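Local coordinates for protein extracellular sialidase/neuraminidase, putative (Aspergillus fumigatus, PDB 2XZI) that acts as a Kdnase, a sialidase-type glycoside hydrolase with a beta-propeller fold that cleaves glycosides of deaminoneuraminic acid (Kdn), at residues D13-F18 / I370-F375; F54-R59 / W102-P107; V71-K76 / E89-V94. All coordinates share one frame; numbering follows the deposited sequence. Where two conformers were deposited one is given.

Contact 1: D13-F18 / I370-F375; sequences DEFPLF and IIWRRF
The indole of Trp-372 turns the edge of its five-membered ring toward the face of Phe-15, forming an offset edge-to-face pair with planes 67° apart. CD1 of Trp-372 and CZ of Phe-15 make the touch at 3.5 Å, and this CZ lies at the indole edge, near its plane. With CG between the backbone N and the carbonyl carbon (chi1 52°), the Phe-15 side chain lies alongside the indole, pointing the same way. Trp-372 NE1 donates to Gly-82 O, while Trp-88 meets the indole in a further edge-to-face pair. Beside it, Leu-17 CB packs on Trp-372 CB at 3.8 Å.

The guanidinium of Arg-373, on the other side of the sheet, has Glu-14 CB over one face and water 1 in plane at its edge. The salt bridge from Glu-14 OE1 to Arg-373 NH1 is long at 3.6 Å, the planes being 40° apart; water 1 accepts from NH1 and lies 2.8 Å from OE1. Both charges have other partners, His-12 for the glutamate and Glu-335 for the arginine.

The antiparallel ladder is interrupted by a classic beta bulge, where Ile-370 O accepts from Leu-17 N at 2.8 Å and from Phe-18 N at 3.1 Å, and resumes at Phe-18, whose O accepts from Ile-370 N. Phe-18 CD1 lies alongside Ile-370 CB at 3.9 Å. The 12-18 strand completes, as its outer strand, a sheet whose other three strands come from the C-terminal end of the chain, the "Velcro" ring closure characteristic of beta-propellers.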
loop_
_atom_site.group_PDB
_atom_site.type_symbol
_atom_site.label_atom_id
_atom_site.label_comp_id
_atom_site.label_asym_id
_atom_site.label_seq_id
_atom_site.Cartn_x
_atom_site.Cartn_y
_atom_site.Cartn_z
ATOM N N ASP A 13 4.236 -1.104 19.357
ATOM C CA ASP A 13 4.315 0.346 19.536
ATOM C C ASP A 13 3.738 1.001 18.292
ATOM O O ASP A 13 3.687 0.393 17.217
ATOM C CB ASP A 13 5.747 0.821 19.826
ATOM C CG ASP A 13 5.801 2.071 20.737
ATOM O OD1 ASP A 13 4.806 2.816 20.873
ATOM O OD2 ASP A 13 6.877 2.317 21.327
ATOM N N GLU A 14 3.292 2.235 18.446
ATOM C CA GLU A 14 2.546 2.880 17.397
ATOM C C GLU A 14 2.598 4.380 17.574
ATOM O O GLU A 14 2.588 4.893 18.701
ATOM C CB GLU A 14 1.105 2.365 17.397
ATOM C CG GLU A 14 0.377 2.464 18.742
ATOM C CD GLU A 14 0.709 1.354 19.734
ATOM O OE1 GLU A 14 1.002 0.210 19.321
ATOM O OE2 GLU A 14 0.673 1.632 20.948
ATOM N N PHE A 15 2.664 5.092 16.458
ATOM C CA PHE A 15 2.660 6.553 16.460
ATOM C C PHE A 15 2.356 7.090 15.067
ATOM O O PHE A 15 2.592 6.401 14.078
ATOM C CB PHE A 15 3.982 7.134 17.025
ATOM C CG PHE A 15 5.236 6.592 16.389
ATOM C CD1 PHE A 15 5.804 7.205 15.268
ATOM C CD2 PHE A 15 5.883 5.505 16.953
ATOM C CE1 PHE A 15 6.990 6.703 14.706
ATOM C CE2 PHE A 15 7.051 4.989 16.396
ATOM C CZ PHE A 15 7.605 5.588 15.260
ATOM N N PRO A 16 1.843 8.327 14.972
ATOM C CA PRO A 16 1.652 8.913 13.628
ATOM C C PRO A 16 2.991 9.120 12.914
ATOM O O PRO A 16 3.969 9.601 13.527
ATOM C CB PRO A 16 0.969 10.256 13.908
ATOM C CG PRO A 16 0.481 10.150 15.342
ATOM C CD PRO A 16 1.415 9.243 16.047
ATOM N N LEU A 17 3.037 8.735 11.635
ATOM C CA LEU A 17 4.245 8.938 10.845
ATOM C C LEU A 17 4.073 10.008 9.767
ATOM O O LEU A 17 5.045 10.681 9.379
ATOM C CB LEU A 17 4.731 7.613 10.234
ATOM C CG LEU A 17 6.046 7.661 9.460
ATOM C CD1 LEU A 17 7.172 8.133 10.387
ATOM C CD2 LEU A 17 6.382 6.305 8.825
ATOM N N PHE A 18 2.858 10.147 9.252
ATOM C CA PHE A 18 2.557 11.218 8.304
ATOM C C PHE A 18 1.464 12.057 8.943
ATOM O O PHE A 18 0.331 11.608 9.104
ATOM C CB PHE A 18 2.127 10.653 6.937
ATOM C CG PHE A 18 3.219 9.898 6.218
ATOM C CD1 PHE A 18 3.429 8.544 6.459
ATOM C CD2 PHE A 18 4.030 10.535 5.289
ATOM C CE1 PHE A 18 4.421 7.850 5.789
ATOM C CE2 PHE A 18 5.043 9.856 4.606
ATOM C CZ PHE A 18 5.242 8.503 4.847
ATOM N N ILE A 370 -1.434 9.209 8.603
ATOM C CA ILE A 370 -1.004 7.815 8.513
ATOM C C ILE A 370 -0.223 7.395 9.754
ATOM O O ILE A 370 0.730 8.055 10.152
ATOM C CB ILE A 370 -0.222 7.531 7.197
ATOM C CG1 ILE A 370 -1.099 7.854 5.986
ATOM C CG2 ILE A 370 0.245 6.086 7.167
ATOM C CD1 ILE A 370 -0.363 7.814 4.626
ATOM N N ILE A 371 -0.663 6.290 10.350
ATOM C CA ILE A 371 -0.073 5.731 11.560
ATOM C C ILE A 371 0.946 4.671 11.180
ATOM O O ILE A 371 0.713 3.904 10.239
ATOM C CB ILE A 371 -1.170 5.082 12.457
ATOM C CG1 ILE A 371 -2.253 6.081 12.880
ATOM C CG2 ILE A 371 -0.562 4.337 13.665
ATOM C CD1 ILE A 371 -1.785 7.463 13.142
ATOM N N TRP A 372 2.073 4.648 11.894
ATOM C CA TRP A 372 3.046 3.562 11.815
ATOM C C TRP A 372 2.945 2.656 13.034
ATOM O O TRP A 372 2.945 3.127 14.178
ATOM C CB TRP A 372 4.447 4.149 11.719
ATOM C CG TRP A 372 5.599 3.214 11.888
ATOM C CD1 TRP A 372 6.510 3.244 12.911
ATOM C CD2 TRP A 372 6.017 2.167 11.002
ATOM N NE1 TRP A 372 7.461 2.267 12.725
ATOM C CE2 TRP A 372 7.189 1.598 11.561
ATOM C CE3 TRP A 372 5.512 1.639 9.797
ATOM C CZ2 TRP A 372 7.873 0.544 10.953
ATOM C CZ3 TRP A 372 6.194 0.582 9.199
ATOM C CH2 TRP A 372 7.367 0.053 9.782
ATOM N N ARG A 373 2.880 1.357 12.791
ATOM C CA ARG A 373 2.772 0.384 13.863
ATOM C C ARG A 373 3.866 -0.637 13.695
ATOM O O ARG A 373 4.198 -1.024 12.551
ATOM C CB ARG A 373 1.459 -0.358 13.786
ATOM C CG ARG A 373 0.245 0.478 14.058
ATOM C CD ARG A 373 -1.028 -0.367 14.028
ATOM N NE ARG A 373 -2.129 0.372 14.635
ATOM C CZ ARG A 373 -2.327 0.468 15.948
ATOM N NH1 ARG A 373 -1.512 -0.138 16.803
ATOM N NH2 ARG A 373 -3.347 1.185 16.406
ATOM N N ARG A 374 4.412 -1.077 14.828
ATOM C CA ARG A 374 5.230 -2.281 14.891
ATOM C C ARG A 374 4.591 -3.226 15.883
ATOM O O ARG A 374 4.190 -2.801 16.973
ATOM C CB ARG A 374 6.652 -1.951 15.324
ATOM C CG ARG A 374 7.436 -1.208 14.275
ATOM C CD ARG A 374 8.611 -0.381 14.828
ATOM N NE ARG A 374 9.303 -1.032 15.937
ATOM C CZ ARG A 374 10.215 -1.994 15.805
ATOM N NH1 ARG A 374 10.582 -2.413 14.598
ATOM N NH2 ARG A 374 10.738 -2.557 16.895
ATOM N N PHE A 375 4.516 -4.506 15.537
ATOM C CA PHE A 375 4.054 -5.512 16.486
ATOM C C PHE A 375 4.646 -6.837 16.091
ATOM O O PHE A 375 4.994 -7.040 14.929
ATOM C CB PHE A 375 2.514 -5.578 16.531
ATOM C CG PHE A 375 1.849 -5.600 15.177
ATOM C CD1 PHE A 375 1.723 -6.777 14.480
ATOM C CD2 PHE A 375 1.323 -4.439 14.621
ATOM C CE1 PHE A 375 1.102 -6.806 13.242
ATOM C CE2 PHE A 375 0.697 -4.464 13.384
ATOM C CZ PHE A 375 0.586 -5.664 12.700
HETATM O O HOH W 1 1.224 -1.493 17.126
#

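Contact 2: F54-R59 / W102-P107; sequences FAEGRR and WGNPTP
Glu-56 OE2 accepts a nearly straight bond from Asn-104 N on its anti side, 2.9 Å long with 169° at the hydrogen, and is also approached by water 2. Water 2 lies 2.7 Å from OE2 and 2.9 Å from Asn-104 OD1, but the acceptors around it outnumber its protons. The Asn-104 side chain is itself held by Val-185 O, through ND2, and by Arg-151, through OD1. Gly-103 CA comes within 3.3 Å of Glu-56 OE2.

The carboxylate's second oxygen, OE1, is held from within its own strand: Arg-58 approaches side-on, NH2 at 2.8 Å and NE at 3.0 Å, both from the same face of the carboxylate plane. Arg-58 NH2 also donates to O4 of the bound deaminoneuraminic acid, and its NH1 pairs with Asp-64. Glu-56 thus acts as a second-shell residue that probably helps to position a sugar-binding arginine, while its OE2 binds the backbone of strand 101-109 in the next blade.

Farther along, the contact becomes apolar. Phe-54 CB rests on Pro-105 CB at 3.9 Å, and ring atom CE1 meets Pro-107 CB at 3.9 Å, Phe-54 and Pro-107 sliding past each other in opposite directions. Leu-117 of strand 115-122 touches all three residues. Strands 51-58 and 101-109 belong to different four-stranded sheets, so the contact joins the second strand of one propeller blade to the first strand of the next.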
loop_
_atom_site.group_PDB
_atom_site.type_symbol
_atom_site.label_atom_id
_atom_site.label_comp_id
_atom_site.label_asym_id
_atom_site.label_seq_id
_atom_site.Cartn_x
_atom_site.Cartn_y
_atom_site.Cartn_z
ATOM N N PHE A 54 6.076 5.309 1.993
ATOM C CA PHE A 54 5.568 6.179 0.944
ATOM C C PHE A 54 4.122 6.533 1.199
ATOM O O PHE A 54 3.391 5.784 1.859
ATOM C CB PHE A 54 5.633 5.486 -0.412
ATOM C CG PHE A 54 6.990 4.971 -0.772
ATOM C CD1 PHE A 54 7.376 3.683 -0.411
ATOM C CD2 PHE A 54 7.871 5.745 -1.502
ATOM C CE1 PHE A 54 8.652 3.194 -0.749
ATOM C CE2 PHE A 54 9.149 5.256 -1.838
ATOM C CZ PHE A 54 9.518 3.979 -1.477
ATOM N N ALA A 55 3.706 7.680 0.675
ATOM C CA ALA A 55 2.307 8.073 0.743
ATOM C C ALA A 55 2.000 9.099 -0.343
ATOM O O ALA A 55 2.919 9.691 -0.954
ATOM C CB ALA A 55 1.993 8.659 2.115
ATOM N N GLU A 56 0.707 9.299 -0.579
ATOM C CA GLU A 56 0.236 10.434 -1.334
ATOM C C GLU A 56 0.096 11.636 -0.425
ATOM O O GLU A 56 -0.637 11.607 0.568
ATOM C CB GLU A 56 -1.123 10.108 -1.950
ATOM C CG GLU A 56 -1.042 9.180 -3.146
ATOM C CD GLU A 56 -2.394 8.892 -3.755
ATOM O OE1 GLU A 56 -3.320 9.733 -3.622
ATOM O OE2 GLU A 56 -2.524 7.827 -4.391
ATOM N N GLY A 57 0.825 12.693 -0.767
ATOM C CA GLY A 57 0.706 13.984 -0.084
ATOM C C GLY A 57 -0.367 14.749 -0.838
ATOM O O GLY A 57 -0.160 15.249 -1.947
ATOM N N ARG A 58 -1.542 14.807 -0.245
ATOM C CA ARG A 58 -2.688 15.458 -0.869
ATOM C C ARG A 58 -2.715 16.933 -0.436
ATOM O O ARG A 58 -3.020 17.258 0.718
ATOM C CB ARG A 58 -3.979 14.676 -0.571
ATOM C CG ARG A 58 -3.925 13.236 -1.079
ATOM C CD ARG A 58 -5.252 12.511 -0.994
ATOM N NE ARG A 58 -5.169 11.265 -1.764
ATOM C CZ ARG A 58 -6.205 10.485 -2.066
ATOM N NH1 ARG A 58 -7.443 10.798 -1.692
ATOM N NH2 ARG A 58 -6.003 9.390 -2.795
ATOM N N ARG A 59 -2.378 17.811 -1.379
ATOM C CA ARG A 59 -1.993 19.165 -1.043
ATOM C C ARG A 59 -3.080 19.965 -0.364
ATOM O O ARG A 59 -2.832 20.568 0.693
ATOM C CB ARG A 59 -1.493 19.877 -2.283
ATOM C CG ARG A 59 -0.133 19.355 -2.767
ATOM C CD ARG A 59 1.030 20.199 -2.269
ATOM N NE ARG A 59 0.966 21.571 -2.797
ATOM C CZ ARG A 59 0.840 22.667 -2.045
ATOM N NH1 ARG A 59 0.784 22.589 -0.711
ATOM N NH2 ARG A 59 0.786 23.856 -2.647
ATOM N N TRP A 102 0.061 12.424 -8.608
ATOM C CA TRP A 102 1.036 11.340 -8.559
ATOM C C TRP A 102 0.672 10.460 -7.373
ATOM O O TRP A 102 0.674 10.938 -6.236
ATOM C CB TRP A 102 2.460 11.868 -8.355
ATOM C CG TRP A 102 3.000 12.677 -9.482
ATOM C CD1 TRP A 102 2.989 14.032 -9.578
ATOM C CD2 TRP A 102 3.614 12.188 -10.682
ATOM N NE1 TRP A 102 3.570 14.428 -10.767
ATOM C CE2 TRP A 102 3.960 13.315 -11.459
ATOM C CE3 TRP A 102 3.915 10.906 -11.170
ATOM C CZ2 TRP A 102 4.585 13.203 -12.711
ATOM C CZ3 TRP A 102 4.539 10.796 -12.409
ATOM C CH2 TRP A 102 4.868 11.937 -13.160
ATOM N N GLY A 103 0.389 9.183 -7.611
ATOM C CA GLY A 103 -0.049 8.337 -6.506
ATOM C C GLY A 103 0.012 6.851 -6.719
ATOM O O GLY A 103 0.763 6.353 -7.558
ATOM N N ASN A 104 -0.801 6.142 -5.938
ATOM C CA ASN A 104 -0.804 4.671 -5.934
ATOM C C ASN A 104 0.595 4.064 -5.727
ATOM O O ASN A 104 1.024 3.204 -6.493
ATOM C CB ASN A 104 -1.419 4.127 -7.236
ATOM C CG ASN A 104 -2.921 4.231 -7.256
ATOM O OD1 ASN A 104 -3.479 5.336 -7.347
ATOM N ND2 ASN A 104 -3.594 3.097 -7.143
ATOM N N PRO A 105 1.337 4.514 -4.705
ATOM C CA PRO A 105 2.677 3.934 -4.577
ATOM C C PRO A 105 2.650 2.412 -4.437
ATOM O O PRO A 105 1.930 1.871 -3.591
ATOM C CB PRO A 105 3.217 4.583 -3.288
ATOM C CG PRO A 105 1.986 4.943 -2.528
ATOM C CD PRO A 105 1.020 5.390 -3.563
ATOM N N THR A 106 3.425 1.731 -5.286
ATOM C CA THR A 106 3.519 0.267 -5.263
ATOM C C THR A 106 4.992 -0.138 -5.422
ATOM O O THR A 106 5.459 -0.415 -6.528
ATOM C CB THR A 106 2.621 -0.374 -6.342
ATOM O OG1 THR A 106 1.324 0.220 -6.279
ATOM C CG2 THR A 106 2.476 -1.875 -6.122
ATOM N N PRO A 107 5.722 -0.171 -4.300
ATOM C CA PRO A 107 7.158 -0.473 -4.300
ATOM C C PRO A 107 7.450 -1.963 -4.275
ATOM O O PRO A 107 6.648 -2.752 -3.762
ATOM C CB PRO A 107 7.650 0.202 -3.014
ATOM C CG PRO A 107 6.465 0.094 -2.088
ATOM C CD PRO A 107 5.273 0.340 -2.987
HETATM O O HOH W 2 -4.799 6.432 -4.974
#

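Contact 3: V71-K76 / E89-V94; sequences VYKRTK and EPLREV
Arg-74 and Glu-89 cross obliquely in a two-pronged salt bridge at the outer edge of a four-stranded antiparallel propeller blade, where strand 68-74 meets the edge strand 92-93. NE of Arg-74 points at OE1 of Glu-89 from 3.0 Å, and NH2 reaches the syn lone pair of OE2 at 2.8 Å. The bend at chi3 (-58°) places NE for this side-on grip. The guanidinium and carboxylate planes are nevertheless 43° apart, with OE1 almost exactly in the guanidinium plane and OE2 tilted from it.

Arg-92 adds a second positive group to the network. Glu-89 OE1 lies over one face of its guanidinium, 3.2 Å from NH2, an attraction of charges with no N-H aimed at the oxygen. Arg-92 NH1 stands 3.8 Å from Arg-74 NE, a like-charged approach that the shared carboxylate would be expected to offset; Arg-92 NH1 is also hydrogen-bonded to Asn-163 OD1.

The side chains of Arg-92 and Tyr-72 meet at a slant: CB of Arg-92 sits above the ring in a CH-pi contact, 3.9 Å from the centroid, whereas the guanidinium is turned 79° from the ring and has Tyr-72 OH at its edge. Val-94 approaches the same tyrosine at about a right angle, CG2 to CD1 at 3.4 Å, and Trp-165 meets the ring edge-to-face. Val-71 and Leu-91 pack separately, CG2 against CD1 at 3.8 Å. Between the strands, Tyr-72 and Arg-92 form a hydrogen-bonded antiparallel pair, but the 89-94 chain bows away at Pro-90 and returns where Glu-89 N donates to Arg-74 O. In the bow, water 4 accepts from Arg-74 N and donates to Glu-89 OE1 and, at 2.9 Å, to Pro-90 O.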
loop_
_atom_site.group_PDB
_atom_site.type_symbol
_atom_site.label_atom_id
_atom_site.label_comp_id
_atom_site.label_asym_id
_atom_site.label_seq_id
_atom_site.Cartn_x
_atom_site.Cartn_y
_atom_site.Cartn_z
ATOM N N VAL A 71 5.170 11.332 -1.724
ATOM C CA VAL A 71 6.109 11.675 -0.655
ATOM C C VAL A 71 6.590 10.422 0.069
ATOM O O VAL A 71 6.027 9.342 -0.106
ATOM C CB VAL A 71 5.502 12.726 0.335
ATOM C CG1 VAL A 71 5.209 14.040 -0.411
ATOM C CG2 VAL A 71 4.259 12.183 1.071
ATOM N N TYR A 72 7.648 10.556 0.866
ATOM C CA TYR A 72 8.180 9.426 1.591
ATOM C C TYR A 72 9.008 9.836 2.798
ATOM O O TYR A 72 9.428 11.002 2.912
ATOM C CB TYR A 72 8.998 8.523 0.664
ATOM C CG TYR A 72 10.369 9.025 0.253
ATOM C CD1 TYR A 72 10.514 10.038 -0.682
ATOM C CD2 TYR A 72 11.521 8.439 0.766
ATOM C CE1 TYR A 72 11.772 10.469 -1.087
ATOM C CE2 TYR A 72 12.793 8.875 0.370
ATOM C CZ TYR A 72 12.911 9.879 -0.563
ATOM O OH TYR A 72 14.154 10.331 -0.976
ATOM N N LYS A 73 9.240 8.867 3.671
ATOM C CA LYS A 73 10.222 8.981 4.742
ATOM C C LYS A 73 11.033 7.713 4.796
ATOM O O LYS A 73 10.536 6.632 4.504
ATOM C CB LYS A 73 9.534 9.175 6.088
ATOM C CG LYS A 73 8.846 10.512 6.274
ATOM C CD LYS A 73 8.251 10.619 7.659
ATOM C CE LYS A 73 7.722 12.015 7.859
ATOM N NZ LYS A 73 7.347 12.281 9.255
ATOM N N ARG A 74 12.294 7.835 5.186
ATOM C CA ARG A 74 13.128 6.675 5.455
ATOM C C ARG A 74 13.486 6.654 6.926
ATOM O O ARG A 74 13.522 7.699 7.574
ATOM C CB ARG A 74 14.454 6.770 4.688
ATOM C CG ARG A 74 14.353 7.223 3.236
ATOM C CD ARG A 74 15.711 7.018 2.564
ATOM N NE ARG A 74 16.786 7.748 3.250
ATOM C CZ ARG A 74 18.084 7.475 3.121
ATOM N NH1 ARG A 74 18.502 6.472 2.367
ATOM N NH2 ARG A 74 18.983 8.199 3.783
ATOM N N THR A 75 13.805 5.481 7.445
ATOM C CA THR A 75 14.523 5.413 8.700
ATOM C C THR A 75 15.921 6.004 8.533
ATOM O O THR A 75 16.551 5.874 7.468
ATOM C CB THR A 75 14.558 3.980 9.282
ATOM O OG1 THR A 75 15.169 3.069 8.349
ATOM C CG2 THR A 75 13.136 3.533 9.589
ATOM N N LYS A 76 16.371 6.687 9.590
ATOM C CA LYS A 76 17.657 7.388 9.583
ATOM C C LYS A 76 18.833 6.449 9.378
ATOM O O LYS A 76 19.808 6.803 8.695
ATOM C CB LYS A 76 17.848 8.155 10.890
ATOM C CG LYS A 76 16.987 9.390 11.033
ATOM C CD LYS A 76 17.236 10.025 12.396
ATOM C CE LYS A 76 16.436 11.293 12.545
ATOM N NZ LYS A 76 16.632 11.854 13.915
ATOM N N GLU A 89 13.592 9.928 9.309
ATOM C CA GLU A 89 13.950 11.177 8.625
ATOM C C GLU A 89 12.736 12.098 8.424
ATOM O O GLU A 89 11.590 11.647 8.475
ATOM C CB GLU A 89 14.591 10.876 7.276
ATOM C CG GLU A 89 15.968 10.220 7.372
ATOM C CD GLU A 89 16.537 9.857 6.010
ATOM O OE1 GLU A 89 15.780 9.896 5.010
ATOM O OE2 GLU A 89 17.736 9.512 5.939
ATOM N N PRO A 90 12.980 13.394 8.155
ATOM C CA PRO A 90 11.897 14.279 7.724
ATOM C C PRO A 90 11.330 13.908 6.355
ATOM O O PRO A 90 11.957 13.165 5.586
ATOM C CB PRO A 90 12.568 15.663 7.645
ATOM C CG PRO A 90 13.786 15.560 8.493
ATOM C CD PRO A 90 14.242 14.130 8.363
ATOM N N LEU A 91 10.140 14.410 6.084
ATOM C CA LEU A 91 9.445 14.161 4.830
ATOM C C LEU A 91 10.273 14.573 3.618
ATOM O O LEU A 91 10.857 15.663 3.592
ATOM C CB LEU A 91 8.105 14.901 4.824
ATOM C CG LEU A 91 7.160 14.484 3.705
ATOM C CD1 LEU A 91 6.532 13.125 4.031
ATOM C CD2 LEU A 91 6.091 15.556 3.582
ATOM N N ARG A 92 10.305 13.695 2.616
ATOM C CA ARG A 92 10.925 13.959 1.312
ATOM C C ARG A 92 9.917 13.668 0.197
ATOM O O ARG A 92 8.808 13.190 0.468
ATOM C CB ARG A 92 12.153 13.074 1.121
ATOM C CG ARG A 92 13.268 13.282 2.126
ATOM C CD ARG A 92 14.387 12.330 1.794
ATOM N NE ARG A 92 15.501 12.440 2.717
ATOM C CZ ARG A 92 16.676 11.853 2.522
ATOM N NH1 ARG A 92 16.877 11.125 1.440
ATOM N NH2 ARG A 92 17.654 12.006 3.401
ATOM N N GLU A 93 10.299 13.971 -1.039
ATOM C CA GLU A 93 9.415 13.833 -2.190
ATOM C C GLU A 93 10.074 12.942 -3.233
ATOM O O GLU A 93 11.262 13.098 -3.545
ATOM C CB GLU A 93 9.116 15.216 -2.782
ATOM C CG GLU A 93 8.121 15.218 -3.929
ATOM C CD GLU A 93 7.759 16.613 -4.361
ATOM O OE1 GLU A 93 8.595 17.266 -5.017
ATOM O OE2 GLU A 93 6.641 17.044 -4.028
ATOM N N VAL A 94 9.307 11.979 -3.744
ATOM C CA VAL A 94 9.763 11.181 -4.870
ATOM C C VAL A 94 9.509 11.988 -6.147
ATOM O O VAL A 94 10.424 12.176 -6.939
ATOM C CB VAL A 94 9.033 9.825 -4.941
ATOM C CG1 VAL A 94 9.432 9.096 -6.223
ATOM C CG2 VAL A 94 9.367 8.962 -3.739
HETATM O O HOH W 3 9.802 12.092 10.497
HETATM O O HOH W 4 13.106 10.729 4.403
HETATM O O HOH W 5 19.752 9.468 7.616
#

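Contacts 2 and 3 share one blade, where strands 51-58 and 68-74 are neighbours: contact 2 reaches from it to the next blade, while contact 3 pairs its outer edge. Contact 1 belongs to the blade on the other side, and Ile-370 CD1 packs on Ala-55 CB at 3.5 Å across that interface. Phe-18 also touches Leu-91, and Leu-17 O receives Lys-73 NZ, linking contacts 1 and 3. Burial follows position: contact 2, nearest the chain centre, is wholly buried and beside the sugar; contact 1 is largely buried; contact 3 is partly exposed. Backbone pairing dominates contact 1, proline packing and one carboxylate contact 2, and charges with bridging waters contact 3.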